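Local coordinates for uncharacterized protein (Eubacterium siraeum, PDB 4NZK), which is of unknown function but carries an SGNH hydrolase-like fold of the DHHW family, consistent with a secreted or membrane-anchored enzyme acting on ester groups, such as acetyl groups, at residues 233-241 with 312-320; 259-267 with 287-296. All blocks are in the same frame, centred on the assembly; numbering follows the deposited sequence. Where two conformers were deposited one is given.

Contact 1 of 2, residues 233-241 with 312-320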
loop_
_atom_site.group_PDB
_atom_site.type_symbol
_atom_site.label_atom_id
_atom_site.label_comp_id
_atom_site.label_asym_id
_atom_site.label_seq_id
_atom_site.Cartn_x
_atom_site.Cartn_y
_atom_site.Cartn_z
ATOM N N TYR A 233 8.499 17.086 4.398
ATOM C CA TYR A 233 7.129 16.890 4.826
ATOM C C TYR A 233 6.272 18.145 4.591
ATOM O O TYR A 233 6.675 19.265 4.916
ATOM C CB TYR A 233 7.098 16.456 6.285
ATOM C CG TYR A 233 7.561 15.036 6.477
ATOM C CD1 TYR A 233 8.906 14.729 6.590
ATOM C CD2 TYR A 233 6.649 13.989 6.591
ATOM C CE1 TYR A 233 9.331 13.417 6.729
ATOM C CE2 TYR A 233 7.055 12.696 6.756
ATOM C CZ TYR A 233 8.400 12.402 6.827
ATOM O OH TYR A 233 8.804 11.101 6.977
ATOM N N TYR A 234 5.111 17.918 3.985
ATOM C CA TYR A 234 4.177 18.962 3.605
ATOM C C TYR A 234 2.788 18.683 4.169
ATOM O O TYR A 234 2.445 17.540 4.512
ATOM C CB TYR A 234 4.075 19.041 2.083
ATOM C CG TYR A 234 5.302 19.525 1.359
ATOM C CD1 TYR A 234 6.342 18.652 1.053
ATOM C CD2 TYR A 234 5.400 20.839 0.910
ATOM C CE1 TYR A 234 7.466 19.088 0.381
ATOM C CE2 TYR A 234 6.522 21.276 0.223
ATOM C CZ TYR A 234 7.545 20.398 -0.032
ATOM O OH TYR A 234 8.662 20.812 -0.720
ATOM N N THR A 235 1.995 19.740 4.259
ATOM C CA THR A 235 0.615 19.604 4.615
ATOM C C THR A 235 -0.129 19.037 3.404
ATOM O O THR A 235 0.425 18.923 2.314
ATOM C CB THR A 235 -0.007 20.970 4.922
ATOM O OG1 THR A 235 0.084 21.802 3.749
ATOM C CG2 THR A 235 0.716 21.612 6.020
ATOM N N THR A 236 -1.410 18.769 3.592
ATOM C CA THR A 236 -2.237 18.193 2.517
ATOM C C THR A 236 -2.591 19.172 1.400
ATOM O O THR A 236 -3.107 18.768 0.338
ATOM C CB THR A 236 -3.477 17.511 3.077
ATOM O OG1 THR A 236 -4.241 18.454 3.818
ATOM C CG2 THR A 236 -3.088 16.336 3.957
ATOM N N ASP A 237 -2.280 20.455 1.593
ATOM C CA ASP A 237 -2.354 21.424 0.501
ATOM C C ASP A 237 -0.947 21.817 -0.005
ATOM O O ASP A 237 -0.763 22.855 -0.642
ATOM C CB ASP A 237 -3.193 22.645 0.876
ATOM C CG ASP A 237 -2.696 23.363 2.078
ATOM O OD1 ASP A 237 -1.790 22.875 2.773
ATOM O OD2 ASP A 237 -3.232 24.448 2.339
ATOM N N PHE A 238 0.017 20.939 0.257
ATOM C CA PHE A 238 1.384 21.056 -0.217
ATOM C C PHE A 238 2.101 22.349 0.201
ATOM O O PHE A 238 2.669 23.052 -0.626
ATOM C CB PHE A 238 1.442 20.857 -1.726
ATOM C CG PHE A 238 2.801 20.441 -2.234
ATOM C CD1 PHE A 238 3.412 19.311 -1.726
ATOM C CD2 PHE A 238 3.450 21.142 -3.244
ATOM C CE1 PHE A 238 4.650 18.897 -2.169
ATOM C CE2 PHE A 238 4.696 20.725 -3.700
ATOM C CZ PHE A 238 5.291 19.609 -3.160
ATOM N N LYS A 239 1.982 22.669 1.490
ATOM C CA LYS A 239 2.747 23.752 2.085
ATOM C C LYS A 239 3.733 23.078 3.032
ATOM O O LYS A 239 3.380 22.135 3.739
ATOM C CB LYS A 239 1.843 24.730 2.842
ATOM C CG LYS A 239 0.655 25.276 2.052
ATOM C CD LYS A 239 1.044 25.961 0.743
ATOM C CE LYS A 239 -0.204 26.536 0.080
ATOM N NZ LYS A 239 0.042 27.003 -1.301
ATOM N N ALA A 240 4.980 23.548 3.025
ATOM C CA ALA A 240 6.003 22.955 3.884
ATOM C C ALA A 240 5.527 23.013 5.330
ATOM O O ALA A 240 5.007 24.050 5.777
ATOM C CB ALA A 240 7.332 23.683 3.730
ATOM N N ASP A 241 5.644 21.887 6.015
ATOM C CA ASP A 241 5.177 21.750 7.378
ATOM C C ASP A 241 6.297 22.190 8.308
ATOM O O ASP A 241 7.289 21.506 8.471
ATOM C CB ASP A 241 4.730 20.325 7.668
ATOM C CG ASP A 241 4.053 20.179 9.011
ATOM O OD1 ASP A 241 4.219 21.074 9.877
ATOM O OD2 ASP A 241 3.366 19.154 9.217
ATOM N N TYR A 312 -6.674 12.251 1.949
ATOM C CA TYR A 312 -6.144 13.480 2.562
ATOM C C TYR A 312 -5.339 14.269 1.525
ATOM O O TYR A 312 -4.097 14.272 1.499
ATOM C CB TYR A 312 -5.232 13.149 3.742
ATOM C CG TYR A 312 -5.812 12.148 4.694
ATOM C CD1 TYR A 312 -6.893 12.455 5.459
ATOM C CD2 TYR A 312 -5.285 10.884 4.791
ATOM C CE1 TYR A 312 -7.407 11.528 6.328
ATOM C CE2 TYR A 312 -5.805 9.923 5.647
ATOM C CZ TYR A 312 -6.875 10.255 6.421
ATOM O OH TYR A 312 -7.439 9.336 7.284
ATOM N N PHE A 313 -6.040 14.939 0.656
ATOM C CA PHE A 313 -5.399 15.622 -0.443
ATOM C C PHE A 313 -6.260 16.797 -0.772
ATOM O O PHE A 313 -7.395 16.637 -1.219
ATOM C CB PHE A 313 -5.282 14.692 -1.636
ATOM C CG PHE A 313 -4.457 15.259 -2.773
ATOM C CD1 PHE A 313 -3.065 15.174 -2.729
ATOM C CD2 PHE A 313 -5.049 15.818 -3.889
ATOM C CE1 PHE A 313 -2.291 15.667 -3.755
ATOM C CE2 PHE A 313 -4.273 16.331 -4.917
ATOM C CZ PHE A 313 -2.884 16.227 -4.859
ATOM N N ASP A 314 -5.705 17.988 -0.563
ATOM C CA ASP A 314 -6.482 19.213 -0.693
ATOM C C ASP A 314 -6.083 20.099 -1.856
ATOM O O ASP A 314 -6.039 21.313 -1.742
ATOM C CB ASP A 314 -6.393 19.966 0.632
ATOM C CG ASP A 314 -7.165 19.268 1.727
ATOM O OD1 ASP A 314 -8.394 19.075 1.552
ATOM O OD2 ASP A 314 -6.544 18.894 2.745
ATOM N N LEU A 315 -5.751 19.460 -2.961
ATOM C CA LEU A 315 -5.388 20.115 -4.183
ATOM C C LEU A 315 -6.111 19.453 -5.352
ATOM O O LEU A 315 -6.857 18.505 -5.175
ATOM C CB LEU A 315 -3.883 19.999 -4.383
ATOM C CG LEU A 315 -2.953 20.676 -3.410
ATOM C CD1 LEU A 315 -1.531 20.370 -3.825
ATOM C CD2 LEU A 315 -3.203 22.169 -3.386
ATOM N N TYR A 316 -5.856 19.956 -6.556
ATOM C CA TYR A 316 -6.363 19.356 -7.794
ATOM C C TYR A 316 -5.217 18.545 -8.421
ATOM O O TYR A 316 -4.237 19.079 -8.893
ATOM C CB TYR A 316 -6.881 20.428 -8.731
ATOM C CG TYR A 316 -7.368 19.913 -10.074
ATOM C CD1 TYR A 316 -8.393 18.968 -10.157
ATOM C CD2 TYR A 316 -6.827 20.383 -11.263
ATOM C CE1 TYR A 316 -8.867 18.500 -11.388
ATOM C CE2 TYR A 316 -7.281 19.928 -12.493
ATOM C CZ TYR A 316 -8.304 18.986 -12.559
ATOM O OH TYR A 316 -8.744 18.543 -13.770
ATOM N N ALA A 317 -5.355 17.234 -8.377
ATOM C CA ALA A 317 -4.245 16.345 -8.711
ATOM C C ALA A 317 -3.627 16.544 -10.105
ATOM O O ALA A 317 -2.392 16.510 -10.244
ATOM C CB ALA A 317 -4.610 14.877 -8.449
ATOM N N PRO A 318 -4.449 16.768 -11.135
ATOM C CA PRO A 318 -3.802 16.920 -12.449
ATOM C C PRO A 318 -2.854 18.133 -12.500
ATOM O O PRO A 318 -1.780 18.077 -13.124
ATOM C CB PRO A 318 -4.985 17.043 -13.409
ATOM C CG PRO A 318 -6.056 16.243 -12.714
ATOM C CD PRO A 318 -5.901 16.582 -11.247
ATOM N N ASP A 319 -3.225 19.209 -11.822
ATOM C CA ASP A 319 -2.359 20.382 -11.768
ATOM C C ASP A 319 -1.119 20.110 -10.896
ATOM O O ASP A 319 -0.041 20.596 -11.189
ATOM C CB ASP A 319 -3.113 21.583 -11.243
ATOM C CG ASP A 319 -4.001 22.234 -12.299
ATOM O OD1 ASP A 319 -3.981 21.848 -13.493
ATOM O OD2 ASP A 319 -4.697 23.196 -11.891
ATOM N N PHE A 320 -1.282 19.357 -9.816
ATOM C CA PHE A 320 -0.136 18.948 -8.995
ATOM C C PHE A 320 0.891 18.157 -9.835
ATOM O O PHE A 320 2.101 18.359 -9.696
ATOM C CB PHE A 320 -0.673 18.139 -7.803
ATOM C CG PHE A 320 0.366 17.680 -6.854
ATOM C CD1 PHE A 320 0.919 18.571 -5.948
ATOM C CD2 PHE A 320 0.756 16.375 -6.818
ATOM C CE1 PHE A 320 1.850 18.153 -5.031
ATOM C CE2 PHE A 320 1.699 15.952 -5.903
ATOM C CZ PHE A 320 2.232 16.844 -4.996
#

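Contact 2 of 2, residues 259-267 with 287-296. With EDO (1,2-ethanediol), chain B.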
loop_
_atom_site.group_PDB
_atom_site.type_symbol
_atom_site.label_atom_id
_atom_site.label_comp_id
_atom_site.label_asym_id
_atom_site.label_seq_id
_atom_site.Cartn_x
_atom_site.Cartn_y
_atom_site.Cartn_z
ATOM N N ALA A 259 4.263 0.024 14.727
ATOM C CA ALA A 259 5.267 -0.399 13.768
ATOM C C ALA A 259 4.964 0.012 12.351
ATOM O O ALA A 259 5.871 0.420 11.605
ATOM C CB ALA A 259 5.484 -1.899 13.819
ATOM N N TYR A 260 3.717 -0.147 11.922
ATOM C CA TYR A 260 3.409 0.182 10.514
ATOM C C TYR A 260 3.557 1.669 10.220
ATOM O O TYR A 260 3.867 2.062 9.093
ATOM C CB TYR A 260 2.032 -0.340 10.077
ATOM C CG TYR A 260 1.861 -0.352 8.572
ATOM C CD1 TYR A 260 2.406 -1.373 7.815
ATOM C CD2 TYR A 260 1.203 0.699 7.890
ATOM C CE1 TYR A 260 2.278 -1.395 6.423
ATOM C CE2 TYR A 260 1.072 0.684 6.503
ATOM C CZ TYR A 260 1.623 -0.377 5.779
ATOM O OH TYR A 260 1.491 -0.406 4.409
ATOM N N SER A 261 3.400 2.495 11.262
ATOM C CA SER A 261 3.558 3.934 11.128
ATOM C C SER A 261 5.032 4.353 11.071
ATOM O O SER A 261 5.344 5.514 10.973
ATOM C CB SER A 261 2.805 4.678 12.239
ATOM O OG SER A 261 1.427 4.519 12.036
ATOM N N THR A 262 5.945 3.393 11.169
ATOM C CA THR A 262 7.356 3.667 10.874
ATOM C C THR A 262 7.497 4.395 9.515
ATOM O O THR A 262 8.364 5.241 9.340
ATOM C CB THR A 262 8.160 2.358 10.850
ATOM O OG1 THR A 262 8.065 1.729 12.132
ATOM C CG2 THR A 262 9.602 2.600 10.487
ATOM N N PHE A 263 6.660 4.038 8.549
ATOM C CA PHE A 263 6.714 4.669 7.223
ATOM C C PHE A 263 5.979 6.029 7.230
ATOM O O PHE A 263 4.753 6.093 7.187
ATOM C CB PHE A 263 6.139 3.729 6.171
ATOM C CG PHE A 263 6.727 2.342 6.259
ATOM C CD1 PHE A 263 8.097 2.156 6.196
ATOM C CD2 PHE A 263 5.918 1.245 6.484
ATOM C CE1 PHE A 263 8.635 0.882 6.348
ATOM C CE2 PHE A 263 6.423 -0.013 6.620
ATOM C CZ PHE A 263 7.793 -0.207 6.546
HETATM N N MSE A 264 6.776 7.078 7.330
HETATM C CA MSE A 264 6.370 8.481 7.273
HETATM C C MSE A 264 5.439 8.956 8.362
HETATM O O MSE A 264 4.912 10.080 8.288
HETATM C CB MSE A 264 5.779 8.782 5.913
HETATM C CG MSE A 264 6.816 8.433 4.850
HETATM SE SE MSE A 264 6.011 8.412 3.068
HETATM C CE MSE A 264 5.058 6.699 3.199
ATOM N N GLY A 265 5.270 8.138 9.415
ATOM C CA GLY A 265 4.531 8.536 10.607
ATOM C C GLY A 265 3.019 8.553 10.572
ATOM O O GLY A 265 2.378 8.743 11.593
ATOM N N GLY A 266 2.431 8.284 9.428
ATOM C CA GLY A 266 0.985 8.463 9.288
ATOM C C GLY A 266 0.638 8.892 7.890
ATOM O O GLY A 266 1.537 8.978 7.006
ATOM N N ASP A 267 -0.650 9.190 7.686
ATOM C CA ASP A 267 -1.158 9.431 6.338
ATOM C C ASP A 267 -1.565 10.843 5.973
ATOM O O ASP A 267 -1.669 11.142 4.776
ATOM C CB ASP A 267 -2.361 8.524 6.066
ATOM C CG ASP A 267 -2.047 7.043 6.206
ATOM O OD1 ASP A 267 -1.012 6.587 5.691
ATOM O OD2 ASP A 267 -2.888 6.318 6.807
ATOM N N LYS A 287 -2.302 6.688 -2.863
ATOM C CA LYS A 287 -2.444 5.421 -2.168
ATOM C C LYS A 287 -3.435 5.437 -1.020
ATOM O O LYS A 287 -3.928 6.482 -0.613
ATOM C CB LYS A 287 -1.039 4.995 -1.658
ATOM C CG LYS A 287 -0.230 6.043 -0.873
ATOM C CD LYS A 287 -0.739 6.243 0.523
ATOM C CE LYS A 287 0.082 7.227 1.328
ATOM N NZ LYS A 287 -0.441 7.249 2.723
ATOM N N ASP A 288 -3.746 4.236 -0.554
ATOM C CA ASP A 288 -4.309 4.024 0.771
ATOM C C ASP A 288 -3.140 3.518 1.649
ATOM O O ASP A 288 -1.980 3.502 1.216
ATOM C CB ASP A 288 -5.486 3.055 0.745
ATOM C CG ASP A 288 -5.063 1.577 0.595
ATOM O OD1 ASP A 288 -3.840 1.283 0.410
ATOM O OD2 ASP A 288 -5.965 0.666 0.664
ATOM N N SER A 289 -3.404 3.097 2.874
ATOM C CA SER A 289 -2.298 2.796 3.748
ATOM C C SER A 289 -1.413 1.615 3.328
ATOM O O SER A 289 -0.248 1.547 3.758
ATOM C CB SER A 289 -2.753 2.641 5.199
ATOM O OG SER A 289 -3.667 1.584 5.348
ATOM N N TYR A 290 -1.896 0.729 2.439
ATOM C CA TYR A 290 -1.017 -0.342 1.929
ATOM C C TYR A 290 0.178 0.266 1.201
ATOM O O TYR A 290 1.299 -0.260 1.232
ATOM C CB TYR A 290 -1.778 -1.274 0.964
ATOM C CG TYR A 290 -2.205 -2.552 1.586
ATOM C CD1 TYR A 290 -3.090 -2.583 2.643
ATOM C CD2 TYR A 290 -1.703 -3.759 1.131
ATOM C CE1 TYR A 290 -3.446 -3.780 3.239
ATOM C CE2 TYR A 290 -2.049 -4.950 1.729
ATOM C CZ TYR A 290 -2.907 -4.956 2.783
ATOM O OH TYR A 290 -3.220 -6.155 3.362
ATOM N N GLY A 291 -0.061 1.369 0.507
ATOM C CA GLY A 291 1.005 2.002 -0.230
ATOM C C GLY A 291 2.171 2.502 0.567
ATOM O O GLY A 291 3.288 2.604 0.050
ATOM N N ASN A 292 1.941 2.773 1.851
ATOM C CA ASN A 292 2.986 3.333 2.701
ATOM C C ASN A 292 4.231 2.468 2.671
ATOM O O ASN A 292 5.361 2.985 2.600
ATOM C CB ASN A 292 2.485 3.449 4.132
ATOM C CG ASN A 292 1.294 4.418 4.290
ATOM O OD1 ASN A 292 0.677 4.861 3.329
ATOM N ND2 ASN A 292 0.940 4.696 5.541
ATOM N N ALA A 293 4.028 1.151 2.745
ATOM C CA ALA A 293 5.158 0.215 2.823
ATOM C C ALA A 293 5.878 -0.005 1.510
ATOM O O ALA A 293 6.957 -0.593 1.488
ATOM C CB ALA A 293 4.720 -1.123 3.410
ATOM N N GLU A 294 5.276 0.441 0.413
ATOM C CA GLU A 294 5.939 0.345 -0.898
ATOM C C GLU A 294 7.017 1.404 -1.051
ATOM O O GLU A 294 7.982 1.198 -1.746
ATOM C CB GLU A 294 4.945 0.521 -2.053
ATOM C CG GLU A 294 3.846 -0.534 -2.093
ATOM C CD GLU A 294 2.797 -0.309 -3.190
ATOM O OE1 GLU A 294 3.142 0.255 -4.243
ATOM O OE2 GLU A 294 1.608 -0.733 -2.997
ATOM N N VAL A 295 6.842 2.542 -0.386
ATOM C CA VAL A 295 7.686 3.724 -0.640
ATOM C C VAL A 295 9.177 3.486 -0.485
ATOM O O VAL A 295 9.946 3.900 -1.374
ATOM C CB VAL A 295 7.196 4.951 0.168
ATOM C CG1 VAL A 295 8.132 6.133 -0.002
ATOM C CG2 VAL A 295 5.789 5.341 -0.286
ATOM N N PRO A 296 9.607 2.783 0.589
ATOM C CA PRO A 296 11.047 2.545 0.724
ATOM C C PRO A 296 11.678 1.847 -0.492
ATOM O O PRO A 296 12.866 2.016 -0.767
ATOM C CB PRO A 296 11.123 1.645 1.974
ATOM C CG PRO A 296 9.960 2.121 2.814
ATOM C CD PRO A 296 8.871 2.304 1.776
HETATM C C1 EDO B . 2.305 9.742 3.759
HETATM O O1 EDO B . 1.874 8.426 4.065
HETATM C C2 EDO B . 1.433 10.427 2.688
HETATM O O2 EDO B . 0.057 10.130 2.891
HETATM O O HOH W 1 2.791 4.118 7.659
#

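Contact 1 of 2, residues 233-241 with 312-320
Thr236 and Asp237, the two middle residues of a type I turn from Thr235 to Phe238, lie alongside Phe313 and Asp314, with CA atoms 5.0 Å apart for Thr236 and Phe313 and 4.8 Å for Asp237 and Asp314. Asp314 N donates to Thr236 O at 2.9 Å, fairly straight at 159°, and approaches from above the carbonyl plane. Thr236 and Asp314 are joined a second time through their side chains: Thr236 OG1 gives its proton to the anti lone pair of Asp314 OD2 at 2.6 Å. Between them the two bonds clamp Asp314 to the turn by its backbone and its carboxylate. The other branch of Thr236 is apolar, and CG2 rests on Tyr312 CB at 3.8 Å. Next along the chain, Leu315 CD1 meets Phe238 CB at 3.7 Å. The Phe238 ring, swung anti to its own backbone N (chi1 -158°), is held on both faces. Tyr234 CD2 lies over one, toward the rim, and Phe320 CE1 points at the centre of the opposite one in a T-shaped stack with centroids 5.0 Å apart and planes at 90°. Ile270 and Tyr306 also touch Phe238. The contact fastens the turn leaving edge strand 229-234 to the loop between strand 304-309 and helix 317-323, a strand-to-helix connection at the flank of the mixed sheet in this SGNH-type alpha/beta fold.

Contact 2 of 2, residues 259-267 with 287-296
Asp267 OD1 is gripped by Asn292 ND2 at 2.7 Å and, in a salt bridge, by Lys287 NZ at 3.1 Å. The hydrogen bond from the Asn292 amide is nearly straight (164°) and in the amide plane, turned 65° from the carboxylate. Lys287 NZ donates to Asn292 OD1 at 2.7 Å, so the three side chains form a triangle, while Asp309 and Arg311 bring further charges to Lys287 and Asp267. Asn292 ND2 also donates to a water held by the Tyr260 and Phe263 carbonyls. Replacing Asn292 with a leucine would probably strip Asp267 OD1 and Lys287 NZ of a partner each and leave the water without the N-H that donates to it. A 1,2-ethanediol, probably from the crystallisation liquor, accepts from Lys287 NZ with both hydroxyls, which donate to Gly266 O and Asp267 O. With its ring anti to the backbone N (chi1 -164°), Tyr260 donates through OH to Ser289 O at 2.7 Å, near the ring plane. Ala293 CA sits over the Phe263 face, 4.2 Å from the centroid (CH-pi). Ser289 OG is hydrogen-bonded to NE2 of His164, a DHHW-motif histidine stacked on Tyr260, consistent with the serine and histidine of an SGNH hydrolase active site.

How the contacts relate
Contact 2 sits about 7 Å from the centre of the chain and contact 1 about 19 Å, at the flank; their own centres are about 17 Å apart. Both segments of contact 2 fall between those of contact 1 along the sequence. Two tyrosines of the contact 1 segments bridge the gap: Tyr233 OH packs on Met264 CA and Tyr312 CD2 on Asp267 O, each at 3.6 Å. That same carbonyl accepts from the ethanediol, about 6 Å from the Tyr312 side chain. The probable catalytic Ser289 lies in contact 2, its partner His164 outside both segments; an unidentified ligand about 4 Å from the Tyr290 side chain, probably from the crystallisation liquor, at most hints at a pocket.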